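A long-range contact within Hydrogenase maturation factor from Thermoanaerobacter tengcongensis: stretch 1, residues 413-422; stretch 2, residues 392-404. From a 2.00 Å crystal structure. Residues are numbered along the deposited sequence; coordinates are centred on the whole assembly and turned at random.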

# COMPACT_ATOMS: atom_id res chain seq x y z
N PHE A 413 3.12 -10.48 1.49
CA PHE A 413 3.10 -11.55 2.47
C PHE A 413 3.01 -10.91 3.85
O PHE A 413 3.21 -9.71 3.99
CB PHE A 413 4.36 -12.44 2.34
CG PHE A 413 5.66 -11.70 2.51
CD1 PHE A 413 6.17 -11.46 3.79
CD2 PHE A 413 6.38 -11.26 1.40
CE1 PHE A 413 7.40 -10.77 3.96
CE2 PHE A 413 7.61 -10.58 1.56
CZ PHE A 413 8.12 -10.34 2.84
N CYS A 414 2.66 -11.70 4.87
CA CYS A 414 2.53 -11.17 6.23
C CYS A 414 3.12 -12.17 7.23
O CYS A 414 2.89 -13.36 7.08
CB CYS A 414 1.06 -10.86 6.54
SG CYS A 414 0.73 -10.19 8.19
N MET A 415 3.90 -11.68 8.19
CA MET A 415 4.49 -12.52 9.25
C MET A 415 4.08 -11.99 10.61
O MET A 415 4.22 -10.80 10.88
CB MET A 415 6.02 -12.45 9.23
CG MET A 415 6.66 -12.90 7.97
SD MET A 415 8.42 -12.46 8.00
CE MET A 415 8.77 -13.09 6.36
N THR A 416 3.63 -12.88 11.48
CA THR A 416 3.21 -12.45 12.80
C THR A 416 4.29 -12.71 13.84
O THR A 416 5.07 -13.67 13.72
CB THR A 416 1.92 -13.18 13.26
OG1 THR A 416 2.14 -14.59 13.22
CG2 THR A 416 0.76 -12.80 12.36
N LYS A 417 4.36 -11.82 14.82
CA LYS A 417 5.20 -12.01 16.00
C LYS A 417 4.73 -11.07 17.09
O LYS A 417 4.41 -9.90 16.81
CB LYS A 417 6.68 -11.75 15.69
CG LYS A 417 7.60 -12.54 16.65
CD LYS A 417 9.03 -12.44 16.23
CE LYS A 417 9.93 -13.21 17.15
NZ LYS A 417 11.27 -12.64 16.96
N GLY A 418 4.69 -11.59 18.32
CA GLY A 418 4.21 -10.80 19.46
C GLY A 418 2.80 -10.33 19.13
O GLY A 418 1.96 -11.13 18.69
N HIS A 419 2.53 -9.05 19.32
CA HIS A 419 1.24 -8.52 18.89
C HIS A 419 1.32 -7.75 17.58
O HIS A 419 0.52 -6.84 17.35
CB HIS A 419 0.56 -7.69 19.98
CG HIS A 419 1.48 -6.75 20.69
ND1 HIS A 419 2.01 -7.02 21.93
CD2 HIS A 419 1.97 -5.54 20.33
CE1 HIS A 419 2.78 -6.02 22.31
NE2 HIS A 419 2.78 -5.10 21.36
N TYR A 420 2.26 -8.12 16.70
CA TYR A 420 2.35 -7.45 15.40
C TYR A 420 2.08 -8.35 14.21
O TYR A 420 2.46 -9.51 14.20
CB TYR A 420 3.73 -6.82 15.21
CG TYR A 420 4.14 -5.82 16.27
CD1 TYR A 420 3.44 -4.62 16.43
CD2 TYR A 420 5.26 -6.04 17.06
CE1 TYR A 420 3.84 -3.69 17.38
CE2 TYR A 420 5.65 -5.11 18.04
CZ TYR A 420 4.93 -3.94 18.17
OH TYR A 420 5.30 -3.03 19.11
N ALA A 421 1.41 -7.79 13.20
CA ALA A 421 1.32 -8.42 11.89
C ALA A 421 2.19 -7.55 10.98
O ALA A 421 1.82 -6.43 10.64
CB ALA A 421 -0.13 -8.45 11.41
N PHE A 422 3.38 -8.05 10.68
CA PHE A 422 4.31 -7.39 9.79
C PHE A 422 3.90 -7.74 8.36
O PHE A 422 4.37 -8.75 7.81
CB PHE A 422 5.73 -7.88 10.04
CG PHE A 422 6.31 -7.39 11.35
CD1 PHE A 422 6.77 -6.08 11.47
CD2 PHE A 422 6.41 -8.25 12.44
CE1 PHE A 422 7.31 -5.61 12.70
CE2 PHE A 422 6.96 -7.81 13.65
CZ PHE A 422 7.41 -6.49 13.79
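Stretch 2, residues 392-404: ILLKKEVKASILA

Stretch 1 is a hairpin, its strands 414-417 and 420-422 joined by a type II' turn from Lys417 to Tyr420, and stretch 2 follows its outline, pairing with one arm at each end. Strand 402-404 runs antiparallel to strand 414-417 (163° between N-to-C directions, closest approach 4.8 Å); strand 392-393 pairs antiparallel with 420-422. Between them, residues 394-401 form an irregular segment that passes round the turn.

The backbones pair at both ends: Cys414 and Ala404 form a hydrogen-bonded pair, Cys414 N to Ala404 O 2.8 Å and Ala404 N to Cys414 O 2.7 Å, and Thr416 N adds a bond to Ile402 O (3.0 Å). At the other end, Ala421 faces Ile392, with both Ala421 N to Ile392 O and Ile392 N to Ala421 O at 2.9 Å; Leu394 N continues the ladder to His419 O (2.7 Å). Val398 N reaches the turn itself at Gly418 O (2.9 Å), where the positive phi of Gly418 (57°) suits glycine.

Two hydroxyls and an imidazole add side-chain hydrogen bonds; at Ile402 the backbone ladder gives way to hydroxyls. Thr416 OG1 accepts from Ile402 N (2.9 Å), while Ser401 OG donates to Thr416 O (2.7 Å). The His419 side chain points toward stretch 2, and His419 ND1 donates a very short bond to Glu397 OE1 (2.4 Å), which lies at the edge of the imidazole.

Apolar side chains pack on both faces of the sheet: Met415 and Leu403 share one face (Met415 CG to Leu403 CD1 3.9 Å), as do Tyr420 and Leu393 (Tyr420 CE1 to Leu393 CD1 3.7 Å). On the opposite face Ala421 CB packs against Ile392 CB at 4.1 Å and Leu394 CD1 at 4.2 Å, and Cys414 CB meets Ala404 CB at 4.3 Å. Near the turn, Val398 points toward stretch 1, its CG1 3.8 Å from Thr416 CB.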

# COMPACT_ATOMS: atom_id res chain seq x y z
N ILE A 392 0.81 -3.88 11.51
CA ILE A 392 -0.56 -3.77 12.01
C ILE A 392 -0.56 -4.30 13.45
O ILE A 392 -0.06 -5.39 13.73
CB ILE A 392 -1.55 -4.59 11.13
CG1 ILE A 392 -1.49 -4.13 9.65
CG2 ILE A 392 -2.99 -4.51 11.67
CD1 ILE A 392 -1.58 -2.63 9.44
N LEU A 393 -1.13 -3.51 14.35
CA LEU A 393 -1.19 -3.88 15.76
C LEU A 393 -2.31 -4.87 16.00
O LEU A 393 -3.47 -4.65 15.59
CB LEU A 393 -1.36 -2.64 16.64
CG LEU A 393 -1.09 -2.80 18.14
CD1 LEU A 393 0.32 -3.31 18.40
CD2 LEU A 393 -1.35 -1.48 18.91
N LEU A 394 -1.96 -5.99 16.63
CA LEU A 394 -2.96 -6.96 17.05
C LEU A 394 -3.35 -6.73 18.52
O LEU A 394 -2.55 -6.26 19.30
CB LEU A 394 -2.45 -8.39 16.80
CG LEU A 394 -2.02 -8.65 15.34
CD1 LEU A 394 -1.36 -10.01 15.14
CD2 LEU A 394 -3.20 -8.48 14.38
N LYS A 395 -4.58 -7.07 18.87
CA LYS A 395 -5.10 -6.89 20.24
C LYS A 395 -4.40 -7.82 21.23
O LYS A 395 -4.08 -7.43 22.35
CB LYS A 395 -6.62 -7.13 20.24
CG LYS A 395 -7.31 -7.04 21.60
CD LYS A 395 -8.72 -7.65 21.51
CE LYS A 395 -9.34 -7.89 22.89
NZ LYS A 395 -9.61 -6.62 23.63
N LYS A 396 -4.14 -9.05 20.80
CA LYS A 396 -3.55 -10.07 21.66
C LYS A 396 -2.25 -10.57 21.04
O LYS A 396 -2.10 -10.57 19.81
CB LYS A 396 -4.55 -11.22 21.79
CG LYS A 396 -4.32 -12.13 22.99
CD LYS A 396 -5.03 -13.47 22.81
CE LYS A 396 -4.52 -14.48 23.83
NZ LYS A 396 -3.03 -14.64 23.72
N GLU A 397 -1.31 -11.02 21.88
CA GLU A 397 -0.10 -11.70 21.38
C GLU A 397 -0.48 -12.96 20.59
O GLU A 397 -1.46 -13.64 20.93
CB GLU A 397 0.86 -12.06 22.52
CG GLU A 397 1.82 -10.91 22.89
CD GLU A 397 1.16 -9.85 23.75
OE1 GLU A 397 1.42 -8.65 23.52
OE2 GLU A 397 0.39 -10.21 24.67
N VAL A 398 0.29 -13.28 19.56
CA VAL A 398 -0.04 -14.46 18.73
C VAL A 398 0.35 -15.77 19.39
O VAL A 398 1.27 -15.82 20.19
CB VAL A 398 0.55 -14.39 17.29
CG1 VAL A 398 -0.08 -13.25 16.54
CG2 VAL A 398 2.08 -14.28 17.30
N LYS A 399 -0.38 -16.83 19.01
CA LYS A 399 -0.12 -18.18 19.47
C LYS A 399 1.30 -18.63 19.10
O LYS A 399 2.07 -19.08 19.96
CB LYS A 399 -1.16 -19.12 18.83
CG LYS A 399 -1.81 -20.11 19.80
CD LYS A 399 -0.91 -21.29 20.15
CE LYS A 399 -1.63 -22.31 21.03
NZ LYS A 399 -1.90 -21.79 22.41
N ALA A 400 1.65 -18.48 17.82
CA ALA A 400 2.97 -18.83 17.30
C ALA A 400 3.17 -17.94 16.06
O ALA A 400 2.21 -17.33 15.62
CB ALA A 400 3.00 -20.32 16.92
N SER A 401 4.38 -17.87 15.52
CA SER A 401 4.62 -17.08 14.30
C SER A 401 4.07 -17.77 13.04
O SER A 401 4.33 -18.96 12.79
CB SER A 401 6.10 -16.74 14.11
OG SER A 401 6.48 -15.66 14.96
N ILE A 402 3.31 -17.01 12.27
CA ILE A 402 2.71 -17.52 11.04
C ILE A 402 3.25 -16.72 9.87
O ILE A 402 3.39 -15.51 9.97
CB ILE A 402 1.16 -17.41 11.10
CG1 ILE A 402 0.61 -18.49 12.04
CG2 ILE A 402 0.53 -17.52 9.67
CD1 ILE A 402 -0.85 -18.30 12.42
N LEU A 403 3.59 -17.40 8.78
CA LEU A 403 3.83 -16.71 7.52
C LEU A 403 2.59 -16.90 6.65
O LEU A 403 2.19 -18.02 6.37
CB LEU A 403 5.07 -17.28 6.83
CG LEU A 403 5.30 -16.89 5.36
CD1 LEU A 403 5.60 -15.38 5.21
CD2 LEU A 403 6.44 -17.73 4.79
N ALA A 404 1.99 -15.79 6.23
CA ALA A 404 0.90 -15.81 5.26
C ALA A 404 1.46 -15.33 3.93
O ALA A 404 2.03 -14.25 3.85
CB ALA A 404 -0.24 -14.91 5.73